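Side-chain contacts in 6-aminohexanoate-cyclic-dimer hydrolase (Arthrobacter sp., PDB 3A2Q), which hydrolyses the cyclic dimer of 6-aminohexanoic acid, a by-product of nylon-6, opening one amide bond to give the linear dimer: residues T128-P131 and G135-R138; H265-D270 and D297-A302; D274-A279 and G441-G446; L309-T314 and A360-E365; G397-A402 and S416-M421. The protein carries 1 engineered substitution. All coordinates share one frame; numbering follows the deposited sequence.

Five contacts are spread over one amidase-family chain built round a mixed eleven-stranded sheet. Interaction 1 comes first, in the loop between strand 113-118 and helix 152-159. Interactions 2 and 3 alternate along the sequence; 2 lies by the edge strand 294-297, while 3 joins helix 275-290 to the end of strand 435-442. Interaction 4 packs helices 308-331 and 356-378, and interaction 5 follows it. Interactions 1 and 5, their centres about 12 Å apart, touch through Glu130 and Gly397 and lie nearest the substrate site. Interactions 3 and 4 have centres about 33 Å apart, while Leu309 meets Leu419 between 4 and 5, so the contacts reach from the active-site loops to the outer helices.

Interaction 1: residues T128-P131 and G135-R138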
loop_
_atom_site.group_PDB
_atom_site.type_symbol
_atom_site.label_atom_id
_atom_site.label_comp_id
_atom_site.label_asym_id
_atom_site.label_seq_id
_atom_site.Cartn_x
_atom_site.Cartn_y
_atom_site.Cartn_z
ATOM N N THR A 128 11.285 -2.167 -0.391
ATOM C CA THR A 128 11.963 -0.912 -0.667
ATOM C C THR A 128 11.686 -0.757 -2.155
ATOM O O THR A 128 11.321 -1.732 -2.810
ATOM C CB THR A 128 13.480 -0.947 -0.412
ATOM O OG1 THR A 128 13.989 0.385 -0.548
ATOM C CG2 THR A 128 14.190 -1.852 -1.409
ATOM N N THR A 129 11.845 0.447 -2.689
ATOM C CA THR A 129 11.548 0.684 -4.100
ATOM C C THR A 129 12.802 1.129 -4.836
ATOM O O THR A 129 12.994 2.315 -5.094
ATOM C CB THR A 129 10.438 1.755 -4.234
ATOM O OG1 THR A 129 9.298 1.345 -3.468
ATOM C CG2 THR A 129 10.012 1.931 -5.680
ATOM N N GLU A 130 13.649 0.158 -5.162
ATOM C CA GLU A 130 14.913 0.411 -5.851
ATOM C C GLU A 130 15.123 -0.625 -6.959
ATOM O O GLU A 130 16.084 -1.398 -6.937
ATOM C CB GLU A 130 16.058 0.347 -4.834
ATOM C CG GLU A 130 15.930 1.388 -3.719
ATOM C CD GLU A 130 16.800 1.083 -2.516
ATOM O OE1 GLU A 130 17.999 0.791 -2.702
ATOM O OE2 GLU A 130 16.286 1.144 -1.378
ATOM N N PRO A 131 14.218 -0.647 -7.949
ATOM C CA PRO A 131 14.312 -1.596 -9.060
ATOM C C PRO A 131 15.483 -1.257 -9.974
ATOM O O PRO A 131 15.834 -0.087 -10.126
ATOM C CB PRO A 131 12.986 -1.408 -9.783
ATOM C CG PRO A 131 12.711 0.049 -9.580
ATOM C CD PRO A 131 13.060 0.247 -8.121
ATOM N N GLY A 135 15.473 2.513 -11.334
ATOM C CA GLY A 135 16.295 3.219 -10.374
ATOM C C GLY A 135 15.529 3.374 -9.076
ATOM O O GLY A 135 14.330 3.114 -9.023
ATOM N N ALA A 136 16.214 3.806 -8.029
ATOM C CA ALA A 136 15.581 3.961 -6.729
ATOM C C ALA A 136 14.663 5.166 -6.597
ATOM O O ALA A 136 14.899 6.218 -7.198
ATOM C CB ALA A 136 16.652 4.023 -5.643
ATOM N N THR A 137 13.595 4.996 -5.822
ATOM C CA THR A 137 12.692 6.098 -5.544
ATOM C C THR A 137 13.218 6.566 -4.193
ATOM O O THR A 137 13.464 5.748 -3.307
ATOM C CB THR A 137 11.224 5.648 -5.389
ATOM O OG1 THR A 137 10.722 5.202 -6.654
ATOM C CG2 THR A 137 10.367 6.814 -4.890
ATOM N N ARG A 138 13.397 7.873 -4.042
ATOM C CA ARG A 138 13.943 8.424 -2.812
ATOM C C ARG A 138 12.906 9.116 -1.942
ATOM O O ARG A 138 11.907 9.634 -2.436
ATOM C CB ARG A 138 15.086 9.384 -3.157
ATOM C CG ARG A 138 16.232 8.688 -3.891
ATOM C CD ARG A 138 17.303 9.669 -4.362
ATOM N NE ARG A 138 18.463 8.976 -4.927
ATOM C CZ ARG A 138 19.434 8.417 -4.208
ATOM N NH1 ARG A 138 19.404 8.465 -2.884
ATOM N NH2 ARG A 138 20.439 7.801 -4.814
HETATM O O HOH W 1 13.283 3.279 -1.979
#
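Gly135 opens the contact with its amide, which gives a hydrogen bond to Pro131 O (N to O 2.9 Å), bent to 138° at the hydrogen. Its own carbonyl oxygen comes up to the CD-CG side of the proline ring, 3.3 Å from Pro131 CD. Ala136 follows with its methyl against the aliphatic stem of Glu130, CB to CG 3.3 Å, while the carboxylate runs on to accept from Thr128 OG1 and to meet Gly397 N. Thr137 N then binds Thr129 O at 2.8 Å, almost straight (167°). The two threonine side chains lie alongside each other, pointing the same way. With Thr129 CG2 anti to its backbone N, this methyl rests 3.5 Å from Thr137 OG1. The side chain of Thr129 is about 6 Å from that of Ser150, a charge-relay residue by similarity. A water joins Thr129 N to Thr137 O. Backbone bonds and a bridging water thus tie two irregular stretches of one buried loop, while the threonine hydroxyls bond to other parts of the chain, Thr129 to Gly148 O and Thr137 to Asn43 O.

Interaction 2: residues H265-D270 and D297-A302; sequences HNPVGD and DAYPEA
His265 meets Tyr299 with the edge of its imidazole: Tyr299 CE2 lies near the imidazole plane, 3.5 Å from His265 CE1. The phenol oxygen also lies at that edge, in the plane, with Tyr299 OH 3.6 Å from His265 NE2. The two ring planes are inclined at 72° and their centroids are 5.3 Å apart, an oblique pairing of aromatic side chains. In Tyr299, CG sits between the backbone N and the carbonyl carbon (chi1 62°), which turns the ring out toward the 265-270 loop. Asn266 braces its own loop. Its OD1 takes the amide of Val268 in an Asx turn, and its ND2 donates to Asp270 OD1, which lies near the amide plane. Pro267 supplies the second contact, placing CB 3.6 Å from Tyr299 CE1, so proline meets CE1 and histidine CE2 of the phenol, both obliquely. The carbonyl of Pro267 accepts from a water that also lies 2.8 Å from Tyr299 OH and is hydrogen-bonded to it. Val268 and Gly269 complete a type I turn from Asn266 to Gly269, and Asp270 forms a salt bridge with Arg306. The two loops, which follow strands 259-262 and 294-297, therefore meet at the surface mainly by ring and proline packing, with no direct hydrogen bond between them and one water as polar link.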
loop_
_atom_site.group_PDB
_atom_site.type_symbol
_atom_site.label_atom_id
_atom_site.label_comp_id
_atom_site.label_asym_id
_atom_site.label_seq_id
_atom_site.Cartn_x
_atom_site.Cartn_y
_atom_site.Cartn_z
ATOM N N HIS A 265 5.795 -4.192 21.667
ATOM C CA HIS A 265 6.995 -5.025 21.698
ATOM C C HIS A 265 6.807 -6.033 20.571
ATOM O O HIS A 265 5.713 -6.138 20.014
ATOM C CB HIS A 265 7.170 -5.738 23.054
ATOM C CG HIS A 265 6.232 -6.885 23.280
ATOM N ND1 HIS A 265 4.897 -6.715 23.575
ATOM C CD2 HIS A 265 6.446 -8.222 23.262
ATOM C CE1 HIS A 265 4.328 -7.898 23.729
ATOM N NE2 HIS A 265 5.247 -8.829 23.543
ATOM N N ASN A 266 7.870 -6.738 20.200
ATOM C CA ASN A 266 7.771 -7.745 19.147
ATOM C C ASN A 266 7.424 -9.070 19.816
ATOM O O ASN A 266 8.282 -9.704 20.424
ATOM C CB ASN A 266 9.091 -7.875 18.395
ATOM C CG ASN A 266 9.099 -9.056 17.451
ATOM O OD1 ASN A 266 8.048 -9.605 17.122
ATOM N ND2 ASN A 266 10.283 -9.448 16.999
ATOM N N PRO A 267 6.160 -9.509 19.700
ATOM C CA PRO A 267 5.702 -10.760 20.311
ATOM C C PRO A 267 6.405 -12.024 19.851
ATOM O O PRO A 267 6.351 -13.043 20.537
ATOM C CB PRO A 267 4.208 -10.780 19.996
ATOM C CG PRO A 267 4.107 -10.004 18.737
ATOM C CD PRO A 267 5.085 -8.877 18.914
ATOM N N VAL A 268 7.052 -11.964 18.693
ATOM C CA VAL A 268 7.759 -13.128 18.173
ATOM C C VAL A 268 9.081 -13.284 18.930
ATOM O O VAL A 268 9.566 -14.400 19.136
ATOM C CB VAL A 268 8.003 -12.991 16.645
ATOM C CG1 VAL A 268 8.712 -14.230 16.103
ATOM C CG2 VAL A 268 6.661 -12.830 15.929
ATOM N N GLY A 269 9.640 -12.157 19.364
ATOM C CA GLY A 269 10.878 -12.182 20.126
ATOM C C GLY A 269 12.151 -12.427 19.340
ATOM O O GLY A 269 13.200 -12.703 19.938
ATOM N N ASP A 270 12.078 -12.312 18.013
ATOM C CA ASP A 270 13.248 -12.536 17.176
ATOM C C ASP A 270 14.034 -11.276 16.808
ATOM O O ASP A 270 15.018 -11.333 16.071
ATOM C CB ASP A 270 12.861 -13.348 15.926
ATOM C CG ASP A 270 11.817 -12.666 15.056
ATOM O OD1 ASP A 270 11.010 -11.850 15.558
ATOM O OD2 ASP A 270 11.797 -12.982 13.849
ATOM N N ASP A 297 -3.105 -3.181 27.376
ATOM C CA ASP A 297 -1.960 -3.807 26.733
ATOM C C ASP A 297 -2.391 -5.241 26.446
ATOM O O ASP A 297 -2.434 -6.088 27.342
ATOM C CB ASP A 297 -0.727 -3.790 27.641
ATOM C CG ASP A 297 -0.099 -2.415 27.745
ATOM O OD1 ASP A 297 -0.514 -1.517 26.986
ATOM O OD2 ASP A 297 0.813 -2.232 28.576
ATOM N N ALA A 298 -2.737 -5.501 25.192
ATOM C CA ALA A 298 -3.186 -6.822 24.792
ATOM C C ALA A 298 -3.051 -6.970 23.289
ATOM O O ALA A 298 -3.037 -5.983 22.556
ATOM C CB ALA A 298 -4.634 -7.025 25.206
ATOM N N TYR A 299 -2.969 -8.209 22.832
ATOM C CA TYR A 299 -2.817 -8.471 21.414
ATOM C C TYR A 299 -3.117 -9.932 21.113
ATOM O O TYR A 299 -3.079 -10.779 22.005
ATOM C CB TYR A 299 -1.385 -8.131 21.000
ATOM C CG TYR A 299 -0.340 -8.979 21.696
ATOM C CD1 TYR A 299 0.105 -10.178 21.135
ATOM C CD2 TYR A 299 0.209 -8.579 22.915
ATOM C CE1 TYR A 299 1.076 -10.953 21.767
ATOM C CE2 TYR A 299 1.177 -9.346 23.555
ATOM C CZ TYR A 299 1.608 -10.527 22.976
ATOM O OH TYR A 299 2.581 -11.274 23.602
ATOM N N PRO A 300 -3.436 -10.243 19.848
ATOM C CA PRO A 300 -3.736 -11.629 19.463
ATOM C C PRO A 300 -2.505 -12.493 19.707
ATOM O O PRO A 300 -1.427 -12.189 19.200
ATOM C CB PRO A 300 -4.073 -11.515 17.971
ATOM C CG PRO A 300 -4.528 -10.082 17.809
ATOM C CD PRO A 300 -3.591 -9.319 18.710
ATOM N N GLU A 301 -2.648 -13.570 20.472
ATOM C CA GLU A 301 -1.484 -14.406 20.747
ATOM C C GLU A 301 -0.890 -14.978 19.477
ATOM O O GLU A 301 0.289 -15.330 19.445
ATOM C CB GLU A 301 -1.824 -15.536 21.724
ATOM C CG GLU A 301 -2.897 -16.497 21.278
ATOM C CD GLU A 301 -3.089 -17.627 22.276
ATOM O OE1 GLU A 301 -3.229 -17.335 23.486
ATOM O OE2 GLU A 301 -3.100 -18.802 21.853
ATOM N N ALA A 302 -1.703 -15.060 18.427
ATOM C CA ALA A 302 -1.234 -15.581 17.146
ATOM C C ALA A 302 -0.089 -14.734 16.613
ATOM O O ALA A 302 0.746 -15.218 15.851
ATOM C CB ALA A 302 -2.374 -15.603 16.140
HETATM O O HOH W 2 4.619 -12.930 22.727
#

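Interaction 3: residues D274-A279 and G441-G446; sequences DPECAA and GMSSDG
Glu276 reaches from the first turn of helix 275-290 to the turn after strand 435-442 and grips Ser444 with both carboxylate oxygens. OE1 accepts from Ser444 N at 3.0 Å, with the donor on the syn side but 31° out of the carboxylate plane. OE2 uses its syn lone pair for Ser444 OG, at 2.8 Å. The extended chain beyond CG carries the carboxylate to the turn, where packing is tight: OE1 is also 3.3 Å from Ser443 CB. OE1 has a further donor in Gln392 NE2, which likewise bonds Asp274 OD2, the N-cap group that accepts from Cys277 N. On the looser, exposed side, the type I turn from Ser443 to Gly446 contains Asp445. Its carboxylate makes no contact with the helix and instead forms a salt bridge with Arg145. With three donors round its two oxygens, Glu276 is probably kept ionised, and the pair of bonds to Ser444 fixes the rotation of its carboxylate against the turn.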
loop_
_atom_site.group_PDB
_atom_site.type_symbol
_atom_site.label_atom_id
_atom_site.label_comp_id
_atom_site.label_asym_id
_atom_site.label_seq_id
_atom_site.Cartn_x
_atom_site.Cartn_y
_atom_site.Cartn_z
ATOM N N ASP A 274 11.863 -1.263 17.594
ATOM C CA ASP A 274 12.499 0.042 17.744
ATOM C C ASP A 274 11.714 0.875 18.761
ATOM O O ASP A 274 10.506 1.045 18.626
ATOM C CB ASP A 274 12.517 0.779 16.408
ATOM C CG ASP A 274 13.080 2.181 16.528
ATOM O OD1 ASP A 274 14.312 2.319 16.644
ATOM O OD2 ASP A 274 12.290 3.146 16.522
ATOM N N PRO A 275 12.400 1.419 19.780
ATOM C CA PRO A 275 11.768 2.236 20.824
ATOM C C PRO A 275 10.925 3.407 20.324
ATOM O O PRO A 275 9.875 3.710 20.898
ATOM C CB PRO A 275 12.954 2.714 21.666
ATOM C CG PRO A 275 13.990 1.637 21.450
ATOM C CD PRO A 275 13.856 1.328 19.989
ATOM N N GLU A 276 11.384 4.075 19.269
ATOM C CA GLU A 276 10.646 5.216 18.742
ATOM C C GLU A 276 9.372 4.766 18.049
ATOM O O GLU A 276 8.360 5.449 18.118
ATOM C CB GLU A 276 11.522 6.042 17.793
ATOM C CG GLU A 276 12.819 6.518 18.459
ATOM C CD GLU A 276 13.503 7.653 17.723
ATOM O OE1 GLU A 276 13.358 7.750 16.488
ATOM O OE2 GLU A 276 14.206 8.444 18.391
ATOM N N CYS A 277 9.422 3.618 17.378
ATOM C CA CYS A 277 8.229 3.086 16.728
ATOM C C CYS A 277 7.223 2.708 17.818
ATOM O O CYS A 277 6.033 2.998 17.708
ATOM C CB CYS A 277 8.572 1.847 15.899
ATOM S SG CYS A 277 9.481 2.231 14.401
ATOM N N ALA A 278 7.715 2.065 18.873
ATOM C CA ALA A 278 6.855 1.651 19.972
ATOM C C ALA A 278 6.225 2.852 20.673
ATOM O O ALA A 278 5.044 2.826 21.017
ATOM C CB ALA A 278 7.644 0.821 20.973
ATOM N N ALA A 279 7.009 3.910 20.865
ATOM C CA ALA A 279 6.517 5.104 21.547
ATOM C C ALA A 279 5.412 5.819 20.769
ATOM O O ALA A 279 4.523 6.420 21.364
ATOM C CB ALA A 279 7.676 6.062 21.821
ATOM N N GLY A 441 3.557 9.611 13.991
ATOM C CA GLY A 441 4.855 9.827 14.603
ATOM C C GLY A 441 5.984 10.301 13.708
ATOM O O GLY A 441 5.867 10.321 12.483
ATOM N N MET A 442 7.079 10.690 14.354
ATOM C CA MET A 442 8.293 11.149 13.685
ATOM C C MET A 442 9.472 10.658 14.516
ATOM O O MET A 442 9.424 10.677 15.748
ATOM C CB MET A 442 8.335 12.682 13.609
ATOM C CG MET A 442 7.338 13.299 12.650
ATOM S SD MET A 442 7.702 12.927 10.926
ATOM C CE MET A 442 9.095 14.027 10.627
ATOM N N SER A 443 10.524 10.210 13.840
ATOM C CA SER A 443 11.726 9.725 14.515
ATOM C C SER A 443 12.508 10.927 15.022
ATOM O O SER A 443 12.250 12.059 14.606
ATOM C CB SER A 443 12.608 8.955 13.539
ATOM O OG SER A 443 13.186 9.860 12.614
ATOM N N SER A 444 13.472 10.687 15.905
ATOM C CA SER A 444 14.269 11.778 16.443
ATOM C C SER A 444 15.124 12.428 15.353
ATOM O O SER A 444 15.613 13.548 15.525
ATOM C CB SER A 444 15.145 11.290 17.600
ATOM O OG SER A 444 16.007 10.238 17.207
ATOM N N ASP A 445 15.305 11.746 14.225
ATOM C CA ASP A 445 16.084 12.348 13.154
ATOM C C ASP A 445 15.218 12.781 11.972
ATOM O O ASP A 445 15.670 12.813 10.826
ATOM C CB ASP A 445 17.253 11.436 12.723
ATOM C CG ASP A 445 16.811 10.153 12.052
ATOM O OD1 ASP A 445 15.625 9.781 12.146
ATOM O OD2 ASP A 445 17.683 9.500 11.432
ATOM N N GLY A 446 13.957 13.106 12.280
ATOM C CA GLY A 446 13.020 13.615 11.292
ATOM C C GLY A 446 12.347 12.728 10.261
ATOM O O GLY A 446 11.821 13.243 9.268
#

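Interaction 4: residues L309-T314 and A360-E365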
loop_
_atom_site.group_PDB
_atom_site.type_symbol
_atom_site.label_atom_id
_atom_site.label_comp_id
_atom_site.label_asym_id
_atom_site.label_seq_id
_atom_site.Cartn_x
_atom_site.Cartn_y
_atom_site.Cartn_z
ATOM N N LEU A 309 4.931 -17.651 7.720
ATOM C CA LEU A 309 5.714 -16.970 6.700
ATOM C C LEU A 309 6.457 -17.937 5.786
ATOM O O LEU A 309 6.692 -17.633 4.614
ATOM C CB LEU A 309 6.698 -15.982 7.337
ATOM C CG LEU A 309 7.193 -14.871 6.400
ATOM C CD1 LEU A 309 6.004 -14.076 5.860
ATOM C CD2 LEU A 309 8.138 -13.951 7.146
ATOM N N LYS A 310 6.824 -19.101 6.315
ATOM C CA LYS A 310 7.530 -20.091 5.505
ATOM C C LYS A 310 6.593 -20.570 4.399
ATOM O O LYS A 310 6.982 -20.666 3.232
ATOM C CB LYS A 310 7.966 -21.279 6.365
ATOM C CG LYS A 310 8.792 -22.301 5.610
ATOM C CD LYS A 310 9.086 -23.519 6.467
ATOM C CE LYS A 310 9.891 -24.552 5.689
ATOM N NZ LYS A 310 9.182 -24.996 4.462
ATOM N N ASP A 311 5.353 -20.859 4.783
ATOM C CA ASP A 311 4.329 -21.318 3.850
ATOM C C ASP A 311 3.985 -20.220 2.855
ATOM O O ASP A 311 3.760 -20.484 1.680
ATOM C CB ASP A 311 3.062 -21.718 4.607
ATOM C CG ASP A 311 3.302 -22.838 5.591
ATOM O OD1 ASP A 311 3.656 -23.954 5.152
ATOM O OD2 ASP A 311 3.139 -22.602 6.806
ATOM N N TYR A 312 3.940 -18.983 3.335
ATOM C CA TYR A 312 3.629 -17.852 2.481
ATOM C C TYR A 312 4.723 -17.676 1.426
ATOM O O TYR A 312 4.446 -17.382 0.261
ATOM C CB TYR A 312 3.500 -16.590 3.337
ATOM C CG TYR A 312 3.014 -15.374 2.588
ATOM C CD1 TYR A 312 1.848 -15.419 1.821
ATOM C CD2 TYR A 312 3.708 -14.169 2.660
ATOM C CE1 TYR A 312 1.389 -14.292 1.144
ATOM C CE2 TYR A 312 3.256 -13.037 1.990
ATOM C CZ TYR A 312 2.100 -13.104 1.235
ATOM O OH TYR A 312 1.668 -11.988 0.561
ATOM N N SER A 313 5.971 -17.863 1.843
ATOM C CA SER A 313 7.113 -17.723 0.945
ATOM C C SER A 313 7.020 -18.709 -0.217
ATOM O O SER A 313 7.322 -18.364 -1.357
ATOM C CB SER A 313 8.418 -17.960 1.716
ATOM O OG SER A 313 9.543 -17.641 0.911
ATOM N N THR A 314 6.609 -19.936 0.082
ATOM C CA THR A 314 6.476 -20.964 -0.944
ATOM C C THR A 314 5.431 -20.552 -1.976
ATOM O O THR A 314 5.628 -20.721 -3.177
ATOM C CB THR A 314 6.087 -22.312 -0.318
ATOM O OG1 THR A 314 7.141 -22.740 0.556
ATOM C CG2 THR A 314 5.855 -23.367 -1.403
ATOM N N ALA A 360 -1.129 -26.564 -2.044
ATOM C CA ALA A 360 -2.431 -26.618 -1.390
ATOM C C ALA A 360 -2.284 -26.570 0.127
ATOM O O ALA A 360 -3.063 -25.911 0.811
ATOM C CB ALA A 360 -3.174 -27.882 -1.799
ATOM N N ALA A 361 -1.286 -27.273 0.655
ATOM C CA ALA A 361 -1.060 -27.290 2.098
ATOM C C ALA A 361 -0.668 -25.907 2.618
ATOM O O ALA A 361 -1.103 -25.495 3.696
ATOM C CB ALA A 361 0.026 -28.309 2.449
ATOM N N CYS A 362 0.152 -25.194 1.851
ATOM C CA CYS A 362 0.591 -23.861 2.243
ATOM C C CYS A 362 -0.602 -22.914 2.342
ATOM O O CYS A 362 -0.690 -22.105 3.267
ATOM C CB CYS A 362 1.603 -23.311 1.237
ATOM S SG CYS A 362 3.233 -24.094 1.313
ATOM N N VAL A 363 -1.518 -23.011 1.386
ATOM C CA VAL A 363 -2.699 -22.156 1.410
ATOM C C VAL A 363 -3.525 -22.473 2.651
ATOM O O VAL A 363 -4.032 -21.566 3.319
ATOM C CB VAL A 363 -3.561 -22.345 0.140
ATOM C CG1 VAL A 363 -4.869 -21.567 0.271
ATOM C CG2 VAL A 363 -2.791 -21.869 -1.080
ATOM N N ASP A 364 -3.664 -23.754 2.974
ATOM C CA ASP A 364 -4.420 -24.133 4.164
ATOM C C ASP A 364 -3.782 -23.536 5.413
ATOM O O ASP A 364 -4.480 -23.112 6.331
ATOM C CB ASP A 364 -4.481 -25.654 4.321
ATOM C CG ASP A 364 -5.536 -26.295 3.439
ATOM O OD1 ASP A 364 -6.294 -25.558 2.774
ATOM O OD2 ASP A 364 -5.608 -27.543 3.425
ATOM N N GLU A 365 -2.453 -23.516 5.454
ATOM C CA GLU A 365 -1.749 -22.960 6.610
ATOM C C GLU A 365 -2.097 -21.486 6.796
ATOM O O GLU A 365 -2.184 -21.001 7.922
ATOM C CB GLU A 365 -0.231 -23.123 6.454
ATOM C CG GLU A 365 0.267 -24.538 6.743
ATOM C CD GLU A 365 -0.267 -25.091 8.058
ATOM O OE1 GLU A 365 -0.082 -24.436 9.105
ATOM O OE2 GLU A 365 -0.874 -26.180 8.049
HETATM O O HOH W 3 2.574 -22.908 9.437
#
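Asp311 and Cys362 each set their first side-chain branch beside the backbone N and anti to the carbonyl carbon (chi1 -60° in Asp311), which brings carboxylate and thiol into the groove between their helices. Cys362 packs against the facing backbone: its CB is 3.6 Å from Asp311 O, and its SG reaches on to Thr314, 3.7 Å from CB. The methyl of Thr314 adds to this small cluster. One turn further along helix 356-378, the carboxylate of Asp311 lies over the stem of Glu365, with OD2 3.4 Å from Glu365 CB. The glutamate chain then bends at chi2 and carries its own carboxylate off toward solvent. Even so, Asp311 OD2 and Glu365 OE1 remain 4.4 Å apart, with the two carboxylate planes at 45°. A water sits between them and donates to both, 2.7 Å from Asp311 OD2 and 3.1 Å from Glu365 OE1. It would ease the repulsion that two acids so close probably feel. Cys362 also touches Ile315, so its buried side chain is held by the next residue of helix 308-331 as well. The helix axes come within 8.6 Å at a signed crossing angle of -135°, Asp311 and Cys362 being the residues with the closest CA atoms: a close, steeply inclined packing of helices 308-331 and 356-378, formed by Cys362 and Thr314 at one end and the two acids at the other, in the helical layer of the amidase fold.

Interaction 5: residues G397-A402 and S416-M421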
loop_
_atom_site.group_PDB
_atom_site.type_symbol
_atom_site.label_atom_id
_atom_site.label_comp_id
_atom_site.label_asym_id
_atom_site.label_seq_id
_atom_site.Cartn_x
_atom_site.Cartn_y
_atom_site.Cartn_z
ATOM N N GLY A 397 19.737 1.563 -0.853
ATOM C CA GLY A 397 20.772 0.566 -1.072
ATOM C C GLY A 397 20.885 -0.493 0.010
ATOM O O GLY A 397 21.314 -1.619 -0.251
ATOM N N GLU A 398 20.480 -0.144 1.224
ATOM C CA GLU A 398 20.562 -1.059 2.354
ATOM C C GLU A 398 19.828 -2.397 2.184
ATOM O O GLU A 398 20.372 -3.448 2.517
ATOM C CB GLU A 398 20.056 -0.351 3.612
ATOM C CG GLU A 398 20.366 -1.069 4.905
ATOM C CD GLU A 398 19.777 -0.358 6.107
ATOM O OE1 GLU A 398 19.873 0.887 6.170
ATOM O OE2 GLU A 398 19.229 -1.042 6.995
ATOM N N LEU A 399 18.606 -2.370 1.660
ATOM C CA LEU A 399 17.840 -3.605 1.510
ATOM C C LEU A 399 18.050 -4.399 0.216
ATOM O O LEU A 399 17.570 -5.530 0.097
ATOM C CB LEU A 399 16.344 -3.320 1.712
ATOM C CG LEU A 399 15.944 -2.755 3.085
ATOM C CD1 LEU A 399 14.419 -2.797 3.241
ATOM C CD2 LEU A 399 16.595 -3.569 4.191
ATOM N N MET A 400 18.761 -3.822 -0.749
ATOM C CA MET A 400 19.022 -4.525 -2.004
ATOM C C MET A 400 20.281 -5.372 -1.846
ATOM O O MET A 400 21.374 -4.849 -1.639
ATOM C CB MET A 400 19.191 -3.532 -3.155
ATOM C CG MET A 400 17.920 -2.768 -3.507
ATOM S SD MET A 400 16.529 -3.849 -3.934
ATOM C CE MET A 400 16.877 -4.201 -5.669
ATOM N N LEU A 401 20.112 -6.686 -1.934
ATOM C CA LEU A 401 21.217 -7.625 -1.774
ATOM C C LEU A 401 21.999 -7.874 -3.061
ATOM O O LEU A 401 21.419 -8.027 -4.137
ATOM C CB LEU A 401 20.680 -8.953 -1.241
ATOM C CG LEU A 401 19.854 -8.858 0.044
ATOM C CD1 LEU A 401 19.173 -10.183 0.309
ATOM C CD2 LEU A 401 20.747 -8.457 1.205
ATOM N N ALA A 402 23.321 -7.925 -2.939
ATOM C CA ALA A 402 24.193 -8.157 -4.084
ATOM C C ALA A 402 23.965 -9.541 -4.667
ATOM O O ALA A 402 23.861 -10.518 -3.934
ATOM C CB ALA A 402 25.649 -8.009 -3.668
ATOM N N SER A 416 16.242 -10.687 7.718
ATOM C CA SER A 416 16.821 -9.615 8.527
ATOM C C SER A 416 16.262 -8.195 8.379
ATOM O O SER A 416 15.190 -7.874 8.905
ATOM C CB SER A 416 18.337 -9.576 8.305
ATOM O OG SER A 416 18.649 -9.315 6.944
ATOM N N GLY A 417 17.019 -7.353 7.676
ATOM C CA GLY A 417 16.651 -5.962 7.472
ATOM C C GLY A 417 15.307 -5.690 6.827
ATOM O O GLY A 417 14.669 -4.688 7.141
ATOM N N SER A 418 14.883 -6.560 5.916
ATOM C CA SER A 418 13.595 -6.391 5.256
ATOM C C SER A 418 12.490 -6.948 6.142
ATOM O O SER A 418 11.389 -6.403 6.189
ATOM C CB SER A 418 13.572 -7.115 3.901
ATOM O OG SER A 418 14.403 -6.473 2.949
ATOM N N LEU A 419 12.781 -8.041 6.845
ATOM C CA LEU A 419 11.784 -8.645 7.717
ATOM C C LEU A 419 11.198 -7.620 8.687
ATOM O O LEU A 419 9.985 -7.579 8.892
ATOM C CB LEU A 419 12.393 -9.816 8.500
ATOM C CG LEU A 419 11.491 -10.500 9.538
ATOM C CD1 LEU A 419 10.223 -11.010 8.874
ATOM C CD2 LEU A 419 12.244 -11.645 10.208
ATOM N N GLN A 420 12.048 -6.776 9.268
ATOM C CA GLN A 420 11.564 -5.784 10.225
ATOM C C GLN A 420 10.637 -4.724 9.633
ATOM O O GLN A 420 9.906 -4.061 10.365
ATOM C CB GLN A 420 12.729 -5.107 10.948
ATOM C CG GLN A 420 13.412 -6.014 11.958
ATOM C CD GLN A 420 14.180 -5.233 13.019
ATOM O OE1 GLN A 420 15.408 -5.299 13.094
ATOM N NE2 GLN A 420 13.450 -4.488 13.849
ATOM N N MET A 421 10.663 -4.562 8.317
ATOM C CA MET A 421 9.789 -3.592 7.675
ATOM C C MET A 421 8.359 -4.136 7.586
ATOM O O MET A 421 7.394 -3.385 7.711
ATOM C CB MET A 421 10.271 -3.285 6.256
ATOM C CG MET A 421 11.651 -2.662 6.154
ATOM S SD MET A 421 11.737 -1.057 6.930
ATOM C CE MET A 421 10.885 -0.049 5.711
#
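Irregular chain at 397-402 lies beside helix 416-422, and the two backbones come nearest at Leu399 and Ser418, 6.3 Å between CA atoms. This is loop-on-helix packing within the amidase fold, near the substrate site: the side chain of Ser418 is about 8 Å from a bound 6-aminohexanoic acid. Gly417 has no side chain, and this lets the leucine come close to the helix backbone. Leu399 carries the contact alone from its side, pointing toward the helix with CG beside the backbone N (chi1 -61°). Its two methyls straddle Ser418 OG, CD1 at 3.7 Å and CD2 at 3.8 Å. CD2 also settles against the main chain of Gly417, 3.7 Å from its carbonyl oxygen, an oxygen that accepts a hydrogen bond from Arg391. CD1 also meets Met421 CG, at 4.0 Å. The methionine chain is bent at both chi2 and chi3, and it packs on Ile177 and Val181 of helix 176-182 as well, so Met421 links Leu399 to that helix. No hydrogen bond crosses between the segments; the closest approach is Leu399 CD2 to Gly417 C, at 3.6 Å.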